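Local coordinates for oxysterol-binding protein homolog 3 (Saccharomyces cerevisiae, PDB 4IC4), which carries lipids in a hydrophobic pocket and moves them between membranes in phosphoinositide-coupled, non-vesicular transport, and so helps maintain intracellular sterol distribution, at residues T78-P83 and L106-D111; T86-R91 and T96-F101; P92-F97 and E194-T199. One frame throughout, in Å; residues are numbered along the deposited sequence.

Interaction 1: T78-P83 and L106-D111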
loop_
_atom_site.group_PDB
_atom_site.type_symbol
_atom_site.label_atom_id
_atom_site.label_comp_id
_atom_site.label_asym_id
_atom_site.label_seq_id
_atom_site.Cartn_x
_atom_site.Cartn_y
_atom_site.Cartn_z
ATOM N N THR A 78 0.774 3.763 1.056
ATOM C CA THR A 78 0.120 4.752 0.211
ATOM C C THR A 78 0.042 6.056 1.013
ATOM O O THR A 78 -0.037 7.145 0.442
ATOM C CB THR A 78 -1.319 4.302 -0.154
ATOM O OG1 THR A 78 -1.255 3.202 -1.070
ATOM C CG2 THR A 78 -2.109 5.442 -0.791
ATOM N N PHE A 79 0.089 5.936 2.338
ATOM C CA PHE A 79 -0.011 7.090 3.227
ATOM C C PHE A 79 1.297 7.609 3.827
ATOM O O PHE A 79 1.284 8.428 4.745
ATOM C CB PHE A 79 -1.020 6.773 4.336
ATOM C CG PHE A 79 -2.421 6.607 3.830
ATOM C CD1 PHE A 79 -3.224 7.722 3.594
ATOM C CD2 PHE A 79 -2.918 5.347 3.520
ATOM C CE1 PHE A 79 -4.498 7.582 3.055
ATOM C CE2 PHE A 79 -4.195 5.194 2.978
ATOM C CZ PHE A 79 -4.985 6.318 2.745
ATOM N N GLU A 80 2.427 7.151 3.295
ATOM C CA GLU A 80 3.722 7.607 3.787
ATOM C C GLU A 80 3.819 9.133 3.754
ATOM O O GLU A 80 4.396 9.741 4.654
ATOM C CB GLU A 80 4.863 7.015 2.944
ATOM C CG GLU A 80 6.246 7.490 3.383
ATOM C CD GLU A 80 7.378 6.972 2.505
ATOM O OE1 GLU A 80 7.129 6.171 1.576
ATOM O OE2 GLU A 80 8.532 7.377 2.757
ATOM N N TYR A 81 3.257 9.744 2.711
ATOM C CA TYR A 81 3.314 11.196 2.561
ATOM C C TYR A 81 1.958 11.861 2.785
ATOM O O TYR A 81 1.574 12.806 2.081
ATOM C CB TYR A 81 3.867 11.546 1.173
ATOM C CG TYR A 81 5.244 10.970 0.916
ATOM C CD1 TYR A 81 6.395 11.595 1.402
ATOM C CD2 TYR A 81 5.395 9.774 0.212
ATOM C CE1 TYR A 81 7.669 11.037 1.193
ATOM C CE2 TYR A 81 6.659 9.213 0.000
ATOM C CZ TYR A 81 7.787 9.846 0.492
ATOM O OH TYR A 81 9.025 9.281 0.277
ATOM N N ALA A 82 1.245 11.357 3.786
ATOM C CA ALA A 82 -0.061 11.876 4.166
ATOM C C ALA A 82 -0.073 13.390 4.408
ATOM O O ALA A 82 -1.101 14.037 4.197
ATOM C CB ALA A 82 -0.560 11.152 5.413
ATOM N N PRO A 83 1.051 13.973 4.879
ATOM C CA PRO A 83 1.036 15.424 5.103
ATOM C C PRO A 83 0.670 16.220 3.846
ATOM O O PRO A 83 0.257 17.375 3.935
ATOM C CB PRO A 83 2.450 15.710 5.597
ATOM C CG PRO A 83 2.757 14.475 6.392
ATOM C CD PRO A 83 2.245 13.363 5.497
ATOM N N LEU A 106 4.556 5.498 -5.478
ATOM C CA LEU A 106 5.458 4.818 -6.405
ATOM C C LEU A 106 6.908 4.856 -5.940
ATOM O O LEU A 106 7.690 3.959 -6.252
ATOM C CB LEU A 106 5.375 5.453 -7.794
ATOM C CG LEU A 106 4.074 5.257 -8.564
ATOM C CD1 LEU A 106 4.068 6.182 -9.776
ATOM C CD2 LEU A 106 3.941 3.802 -8.990
ATOM N N SER A 107 7.253 5.889 -5.179
ATOM C CA SER A 107 8.616 6.078 -4.697
ATOM C C SER A 107 9.202 4.945 -3.862
ATOM O O SER A 107 10.421 4.871 -3.700
ATOM C CB SER A 107 8.718 7.390 -3.905
ATOM O OG SER A 107 7.940 7.343 -2.718
ATOM N N ILE A 108 8.361 4.067 -3.321
ATOM C CA ILE A 108 8.903 2.976 -2.513
ATOM C C ILE A 108 9.690 1.988 -3.368
ATOM O O ILE A 108 10.418 1.150 -2.843
ATOM C CB ILE A 108 7.802 2.199 -1.732
ATOM C CG1 ILE A 108 6.831 1.512 -2.694
ATOM C CG2 ILE A 108 7.075 3.150 -0.787
ATOM C CD1 ILE A 108 5.845 0.583 -1.998
ATOM N N TYR A 109 9.555 2.104 -4.685
ATOM C CA TYR A 109 10.257 1.212 -5.597
ATOM C C TYR A 109 11.484 1.869 -6.217
ATOM O O TYR A 109 12.053 1.338 -7.172
ATOM C CB TYR A 109 9.307 0.748 -6.701
ATOM C CG TYR A 109 8.113 -0.007 -6.173
ATOM C CD1 TYR A 109 8.277 -1.222 -5.515
ATOM C CD2 TYR A 109 6.821 0.512 -6.294
ATOM C CE1 TYR A 109 7.191 -1.910 -4.985
ATOM C CE2 TYR A 109 5.721 -0.170 -5.764
ATOM C CZ TYR A 109 5.920 -1.381 -5.108
ATOM O OH TYR A 109 4.862 -2.065 -4.556
ATOM N N ARG A 110 11.904 3.010 -5.677
ATOM C CA ARG A 110 13.068 3.689 -6.237
ATOM C C ARG A 110 14.321 2.832 -6.128
ATOM O O ARG A 110 15.149 2.826 -7.043
ATOM C CB ARG A 110 13.270 5.072 -5.599
ATOM C CG ARG A 110 13.473 5.145 -4.092
ATOM C CD ARG A 110 13.440 6.627 -3.722
ATOM N NE ARG A 110 13.700 6.976 -2.327
ATOM C CZ ARG A 110 12.826 6.845 -1.332
ATOM N NH1 ARG A 110 11.620 6.343 -1.556
ATOM N NH2 ARG A 110 13.139 7.284 -0.120
ATOM N N ASP A 111 14.474 2.118 -5.017
ATOM C CA ASP A 111 15.612 1.217 -4.878
ATOM C C ASP A 111 15.091 -0.091 -5.461
ATOM O O ASP A 111 14.195 -0.725 -4.893
ATOM C CB ASP A 111 15.996 1.006 -3.413
ATOM C CG ASP A 111 17.236 0.140 -3.259
ATOM O OD1 ASP A 111 17.344 -0.865 -3.990
ATOM O OD2 ASP A 111 18.096 0.459 -2.409
HETATM O O HOH W 1 9.012 6.769 -0.309
HETATM O O HOH W 2 11.209 7.486 2.026
#
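Tyr-81 and Ser-107 meet where the turn after helix 71-76 faces the 3-10 turn that follows helix 94-104, both in the OSBP-related domain. The touch is at the phenol end of the tyrosine: Ser-107 OG lies 3.5 Å from Tyr-81 CE2, at a slant to the ring, and bonds elsewhere to Ser-104 O. Glu-80 runs alongside, its CG over one face of the Tyr-81 ring, toward the rim. With CG anti to the backbone N (chi1 178°) and the chain extended beyond it, its carboxylate reaches the second segment, where OE1 packs 3.8 Å from Ile-108 CG2.

The polar ends converge on water 1 and do not bond to one another between the segments. The water donates to Glu-80 OE1 (2.7 Å) and to Ser-107 OG (2.7 Å), accepts from Arg-110 NH1 (2.9 Å), and bonds to Tyr-81 OH at 2.6 Å. Water 2 forms a second bridge, from Arg-110 NH2 to Glu-80 OE2. The guanidinium is also tied to its own turn: NH1 donates to Ser-107 O (2.9 Å) from above the carbonyl plane, on the face opposite that used by Arg-110 N. Beyond the segments, Tyr-81 OH bonds to Gly-286 N and the ring meets Trp-283 edge-to-face. Glu-80 and Arg-110 thus form a water-separated pair, OE2 to NH1 5.4 Å. With water 1 donating to Glu-80 and Ser-107 and accepting a hydrogen bond from Arg-110, the joint is hydrated, and the opposite charges are likely to steady each other through the solvent bridges.

Interaction 2: T86-R91 and T96-F101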
loop_
_atom_site.group_PDB
_atom_site.type_symbol
_atom_site.label_atom_id
_atom_site.label_comp_id
_atom_site.label_asym_id
_atom_site.label_seq_id
_atom_site.Cartn_x
_atom_site.Cartn_y
_atom_site.Cartn_z
ATOM N N THR A 86 -2.926 16.928 4.104
ATOM C CA THR A 86 -3.175 17.970 5.084
ATOM C C THR A 86 -2.855 19.327 4.454
ATOM O O THR A 86 -3.620 20.281 4.601
ATOM C CB THR A 86 -2.322 17.743 6.343
ATOM O OG1 THR A 86 -2.667 16.475 6.915
ATOM C CG2 THR A 86 -2.572 18.850 7.368
ATOM N N LYS A 87 -1.741 19.404 3.731
ATOM C CA LYS A 87 -1.357 20.655 3.081
ATOM C C LYS A 87 -2.384 21.027 2.018
ATOM O O LYS A 87 -2.681 22.207 1.808
ATOM C CB LYS A 87 0.024 20.525 2.436
ATOM C CG LYS A 87 0.496 21.795 1.741
ATOM C CD LYS A 87 1.898 21.659 1.158
ATOM C CE LYS A 87 2.960 21.516 2.236
ATOM N NZ LYS A 87 2.845 20.236 2.983
ATOM N N ALA A 88 -2.932 20.015 1.352
ATOM C CA ALA A 88 -3.926 20.242 0.314
ATOM C C ALA A 88 -5.145 20.980 0.862
ATOM O O ALA A 88 -5.676 21.875 0.204
ATOM C CB ALA A 88 -4.348 18.906 -0.310
ATOM N N THR A 89 -5.581 20.615 2.065
ATOM C CA THR A 89 -6.747 21.253 2.677
ATOM C C THR A 89 -6.469 22.693 3.088
ATOM O O THR A 89 -7.381 23.405 3.508
ATOM C CB THR A 89 -7.232 20.501 3.945
ATOM O OG1 THR A 89 -6.251 20.617 4.984
ATOM C CG2 THR A 89 -7.484 19.031 3.636
ATOM N N GLN A 90 -5.219 23.124 2.962
ATOM C CA GLN A 90 -4.844 24.479 3.356
ATOM C C GLN A 90 -4.399 25.344 2.178
ATOM O O GLN A 90 -4.015 26.500 2.361
ATOM C CB GLN A 90 -3.728 24.405 4.403
ATOM C CG GLN A 90 -4.021 23.418 5.525
ATOM C CD GLN A 90 -2.825 23.161 6.423
ATOM O OE1 GLN A 90 -1.676 23.274 5.996
ATOM N NE2 GLN A 90 -3.091 22.789 7.671
ATOM N N ARG A 91 -4.465 24.791 0.971
ATOM C CA ARG A 91 -4.054 25.514 -0.230
ATOM C C ARG A 91 -5.228 25.817 -1.158
ATOM O O ARG A 91 -6.242 25.123 -1.136
ATOM C CB ARG A 91 -3.005 24.695 -0.985
ATOM C CG ARG A 91 -1.727 24.455 -0.197
ATOM C CD ARG A 91 -0.748 25.604 -0.354
ATOM N NE ARG A 91 -0.231 25.679 -1.718
ATOM C CZ ARG A 91 0.749 26.489 -2.104
ATOM N NH1 ARG A 91 1.153 26.485 -3.368
ATOM N NH2 ARG A 91 1.329 27.301 -1.230
ATOM N N THR A 96 -3.413 19.960 -6.805
ATOM C CA THR A 96 -1.987 19.882 -7.100
ATOM C C THR A 96 -1.325 18.974 -6.067
ATOM O O THR A 96 -0.503 18.125 -6.406
ATOM C CB THR A 96 -1.300 21.268 -7.047
ATOM O OG1 THR A 96 -1.522 21.866 -5.766
ATOM C CG2 THR A 96 -1.845 22.177 -8.130
ATOM N N PHE A 97 -1.702 19.149 -4.805
ATOM C CA PHE A 97 -1.123 18.349 -3.735
ATOM C C PHE A 97 -1.735 16.955 -3.666
ATOM O O PHE A 97 -1.061 15.990 -3.292
ATOM C CB PHE A 97 -1.258 19.093 -2.406
ATOM C CG PHE A 97 -0.516 20.397 -2.388
ATOM C CD1 PHE A 97 -1.121 21.562 -2.844
ATOM C CD2 PHE A 97 0.822 20.439 -2.014
ATOM C CE1 PHE A 97 -0.398 22.753 -2.936
ATOM C CE2 PHE A 97 1.553 21.624 -2.104
ATOM C CZ PHE A 97 0.941 22.779 -2.566
ATOM N N VAL A 98 -3.008 16.840 -4.029
ATOM C CA VAL A 98 -3.645 15.528 -4.035
ATOM C C VAL A 98 -2.967 14.708 -5.133
ATOM O O VAL A 98 -2.736 13.510 -4.975
ATOM C CB VAL A 98 -5.163 15.632 -4.314
ATOM C CG1 VAL A 98 -5.766 14.242 -4.470
ATOM C CG2 VAL A 98 -5.848 16.363 -3.172
ATOM N N SER A 99 -2.626 15.359 -6.242
ATOM C CA SER A 99 -1.955 14.671 -7.339
ATOM C C SER A 99 -0.580 14.184 -6.881
ATOM O O SER A 99 -0.174 13.061 -7.181
ATOM C CB SER A 99 -1.801 15.602 -8.541
ATOM O OG SER A 99 -3.069 15.947 -9.072
ATOM N N ALA A 100 0.140 15.033 -6.155
ATOM C CA ALA A 100 1.457 14.660 -5.648
ATOM C C ALA A 100 1.294 13.442 -4.743
ATOM O O ALA A 100 2.079 12.491 -4.805
ATOM C CB ALA A 100 2.070 15.823 -4.863
ATOM N N PHE A 101 0.273 13.476 -3.896
ATOM C CA PHE A 101 0.013 12.364 -2.990
ATOM C C PHE A 101 -0.266 11.084 -3.771
ATOM O O PHE A 101 0.269 10.026 -3.451
ATOM C CB PHE A 101 -1.184 12.677 -2.088
ATOM C CG PHE A 101 -1.574 11.536 -1.188
ATOM C CD1 PHE A 101 -0.830 11.249 -0.046
ATOM C CD2 PHE A 101 -2.661 10.728 -1.502
ATOM C CE1 PHE A 101 -1.165 10.167 0.771
ATOM C CE2 PHE A 101 -3.005 9.642 -0.689
ATOM C CZ PHE A 101 -2.253 9.363 0.451
#
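Thr-86 O takes the hydroxyl of Thr-89 (OG1 to O, 2.7 Å) and, more weakly, its backbone N, in the bend that carries Ala-88 and Arg-91 against Phe-97. The segments belong to a helical hairpin, helices 83-88 and 94-104 joined by a short loop, in the helical part of the OSBP-related domain that packs against strands of its beta barrel. A type I turn from Ala-88 to Arg-91 redirects the chain.

Phe-97 is the centre of the contact, touched by three residues of the other segment. Lys-87 CG lies over one face, offset toward the rim, and makes a CH-pi contact 4.2 Å from the ring centroid, while CD sits above and beyond the rim, 3.3 Å from CE2. The bends at chi3 and chi4 of Lys-87 carry its ammonium onward past the ring. At the root of the phenylalanine, Ala-88 CB packs 3.7 Å from Phe-97 CB and also meets Val-98 CG2, so the small methyl lets the backbones approach, with the CA atoms of Ala-88 and Phe-97 5.3 Å apart. Elsewhere, Ile-282 of strand 281-284 touches Phe-97, and Phe-189 of strand 177-189 touches Ala-88.

Arg-91 curls round the far end of the ring, bent at chi2 (-86°) and chi3. Its guanidinium stands nearly perpendicular to the ring plane, 82° apart, with NH1 at the ring edge and NE 3.2 Å from both Phe-97 CE1 and CZ.

Interaction 3: P92-F97 and E194-T199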
loop_
_atom_site.group_PDB
_atom_site.type_symbol
_atom_site.label_atom_id
_atom_site.label_comp_id
_atom_site.label_asym_id
_atom_site.label_seq_id
_atom_site.Cartn_x
_atom_site.Cartn_y
_atom_site.Cartn_z
ATOM N N PRO A 92 -5.101 26.865 -1.990
ATOM C CA PRO A 92 -6.166 27.246 -2.923
ATOM C C PRO A 92 -6.281 26.315 -4.132
ATOM O O PRO A 92 -7.323 26.261 -4.785
ATOM C CB PRO A 92 -5.775 28.666 -3.318
ATOM C CG PRO A 92 -4.281 28.598 -3.322
ATOM C CD PRO A 92 -3.986 27.830 -2.047
ATOM N N ASP A 93 -5.204 25.587 -4.418
ATOM C CA ASP A 93 -5.160 24.652 -5.542
ATOM C C ASP A 93 -4.896 23.251 -4.989
ATOM O O ASP A 93 -3.864 22.643 -5.268
ATOM C CB ASP A 93 -4.039 25.058 -6.502
ATOM C CG ASP A 93 -2.675 25.069 -5.835
ATOM O OD1 ASP A 93 -2.560 25.603 -4.711
ATOM O OD2 ASP A 93 -1.713 24.552 -6.437
ATOM N N PRO A 94 -5.849 22.711 -4.215
ATOM C CA PRO A 94 -5.716 21.383 -3.610
ATOM C C PRO A 94 -5.381 20.198 -4.509
ATOM O O PRO A 94 -4.617 19.320 -4.109
ATOM C CB PRO A 94 -7.049 21.196 -2.891
ATOM C CG PRO A 94 -8.001 21.991 -3.736
ATOM C CD PRO A 94 -7.204 23.245 -3.988
ATOM N N ILE A 95 -5.933 20.154 -5.715
ATOM C CA ILE A 95 -5.656 19.014 -6.580
ATOM C C ILE A 95 -4.176 18.878 -6.926
ATOM O O ILE A 95 -3.724 17.795 -7.291
ATOM C CB ILE A 95 -6.511 19.053 -7.880
ATOM C CG1 ILE A 95 -6.612 17.638 -8.469
ATOM C CG2 ILE A 95 -5.890 19.996 -8.899
ATOM C CD1 ILE A 95 -7.673 17.474 -9.543
ATOM N N THR A 96 -3.413 19.960 -6.805
ATOM C CA THR A 96 -1.987 19.882 -7.100
ATOM C C THR A 96 -1.325 18.974 -6.067
ATOM O O THR A 96 -0.503 18.125 -6.406
ATOM C CB THR A 96 -1.300 21.268 -7.047
ATOM O OG1 THR A 96 -1.522 21.866 -5.766
ATOM C CG2 THR A 96 -1.845 22.177 -8.130
ATOM N N PHE A 97 -1.702 19.149 -4.805
ATOM C CA PHE A 97 -1.123 18.349 -3.735
ATOM C C PHE A 97 -1.735 16.955 -3.666
ATOM O O PHE A 97 -1.061 15.990 -3.292
ATOM C CB PHE A 97 -1.258 19.093 -2.406
ATOM C CG PHE A 97 -0.516 20.397 -2.388
ATOM C CD1 PHE A 97 -1.121 21.562 -2.844
ATOM C CD2 PHE A 97 0.822 20.439 -2.014
ATOM C CE1 PHE A 97 -0.398 22.753 -2.936
ATOM C CE2 PHE A 97 1.553 21.624 -2.104
ATOM C CZ PHE A 97 0.941 22.779 -2.566
ATOM N N GLU A 194 -15.077 18.586 -0.126
ATOM C CA GLU A 194 -14.630 18.339 -1.494
ATOM C C GLU A 194 -14.102 16.913 -1.591
ATOM O O GLU A 194 -13.373 16.451 -0.712
ATOM C CB GLU A 194 -13.537 19.330 -1.915
ATOM C CG GLU A 194 -13.083 19.143 -3.367
ATOM C CD GLU A 194 -12.113 20.213 -3.854
ATOM O OE1 GLU A 194 -11.702 20.142 -5.032
ATOM O OE2 GLU A 194 -11.756 21.123 -3.077
ATOM N N LEU A 195 -14.478 16.221 -2.660
ATOM C CA LEU A 195 -14.054 14.839 -2.859
ATOM C C LEU A 195 -13.070 14.706 -4.011
ATOM O O LEU A 195 -13.136 15.447 -4.992
ATOM C CB LEU A 195 -15.267 13.950 -3.153
ATOM C CG LEU A 195 -16.460 14.018 -2.200
ATOM C CD1 LEU A 195 -17.554 13.078 -2.699
ATOM C CD2 LEU A 195 -16.026 13.641 -0.790
ATOM N N PHE A 196 -12.151 13.756 -3.880
ATOM C CA PHE A 196 -11.166 13.480 -4.918
ATOM C C PHE A 196 -11.167 11.973 -5.112
ATOM O O PHE A 196 -11.272 11.218 -4.147
ATOM C CB PHE A 196 -9.774 13.941 -4.487
ATOM C CG PHE A 196 -9.666 15.421 -4.279
ATOM C CD1 PHE A 196 -9.275 16.260 -5.319
ATOM C CD2 PHE A 196 -9.969 15.976 -3.043
ATOM C CE1 PHE A 196 -9.187 17.641 -5.123
ATOM C CE2 PHE A 196 -9.886 17.354 -2.837
ATOM C CZ PHE A 196 -9.494 18.185 -3.880
ATOM N N GLU A 197 -11.055 11.535 -6.357
ATOM C CA GLU A 197 -11.044 10.112 -6.657
ATOM C C GLU A 197 -10.016 9.782 -7.724
ATOM O O GLU A 197 -9.721 10.599 -8.599
ATOM C CB GLU A 197 -12.426 9.658 -7.140
ATOM C CG GLU A 197 -13.528 9.754 -6.103
ATOM C CD GLU A 197 -14.899 9.470 -6.691
ATOM O OE1 GLU A 197 -15.065 8.409 -7.329
ATOM O OE2 GLU A 197 -15.811 10.305 -6.513
ATOM N N TRP A 198 -9.454 8.582 -7.632
ATOM C CA TRP A 198 -8.489 8.123 -8.612
ATOM C C TRP A 198 -8.204 6.646 -8.416
ATOM O O TRP A 198 -8.447 6.089 -7.344
ATOM C CB TRP A 198 -7.185 8.939 -8.527
ATOM C CG TRP A 198 -6.301 8.658 -7.340
ATOM C CD1 TRP A 198 -5.287 7.743 -7.268
ATOM C CD2 TRP A 198 -6.329 9.325 -6.074
ATOM N NE1 TRP A 198 -4.679 7.805 -6.035
ATOM C CE2 TRP A 198 -5.300 8.767 -5.282
ATOM C CE3 TRP A 198 -7.126 10.342 -5.530
ATOM C CZ2 TRP A 198 -5.045 9.192 -3.972
ATOM C CZ3 TRP A 198 -6.873 10.767 -4.225
ATOM C CH2 TRP A 198 -5.840 10.189 -3.463
ATOM N N THR A 199 -7.740 6.014 -9.488
ATOM C CA THR A 199 -7.351 4.610 -9.462
ATOM C C THR A 199 -5.835 4.662 -9.588
ATOM O O THR A 199 -5.308 5.415 -10.406
ATOM C CB THR A 199 -7.944 3.836 -10.659
ATOM O OG1 THR A 199 -9.363 3.733 -10.499
ATOM C CG2 THR A 199 -7.348 2.437 -10.747
#
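Apolar packing carries most of the contact, with the ring of Phe-196 set against the first turn of helix 94-104. Its CZ lies 4.0 Å from Pro-94 CB and almost as near to Pro-94 CG, the two side chains crossing at about a right angle. The neighbouring ring atom CE1 reaches Ile-95, 4.1 Å from its CB and equally near its CA. CB of Phe-196 points to the helix, and CG anti to the carbonyl carbon (chi1 -64°) sets CE1 and CZ against Ile-95 and Pro-94.

Strand 195-199 belongs to the antiparallel beta barrel of the OSBP-related domain, between strands 177-189 and 214-225, and this contact sets the start of helix 94-104 against the barrel wall. Around the ring, Phe-189, Leu-187 and Val-98 add further hydrophobic surface. An alanine in place of Phe-196 would be likely to leave Pro-94 and Ile-95 without their partner on the strand and open a gap between helix and wall.

The remaining touch is between a carboxylate and a proline. Glu-194 is fully extended, which brings OE2 to 3.9 Å from Pro-94 CG, a van der Waals approach, while OE1 of the same carboxylate bonds to Ser-225 OG on strand 214-225.

Overall arrangement
All three contacts lie in the OSBP-related domain. Interaction 1 joins the loops that follow helices 71-76 and 94-104, and interaction 2 is nested inside the loop of chain it closes. Interaction 3 shares helix 94-104 with interaction 2, through Thr-96 and Phe-97, and reaches nearly a hundred residues onward. The centres of interactions 2 and 3 are about 7 Å apart, those of 1 and 2 about 15 Å; the segments of 1 and 3 alternate along the chain, their centres about 17 Å apart without touching. Phe-101 links interaction 1 to 2, its CZ touching Phe-79, while Val-98 and Phe-101 pack on Trp-198. Helix 94-104 thus packs on helix 83-88 at interaction 2 and on barrel strand 195-199 at interaction 3.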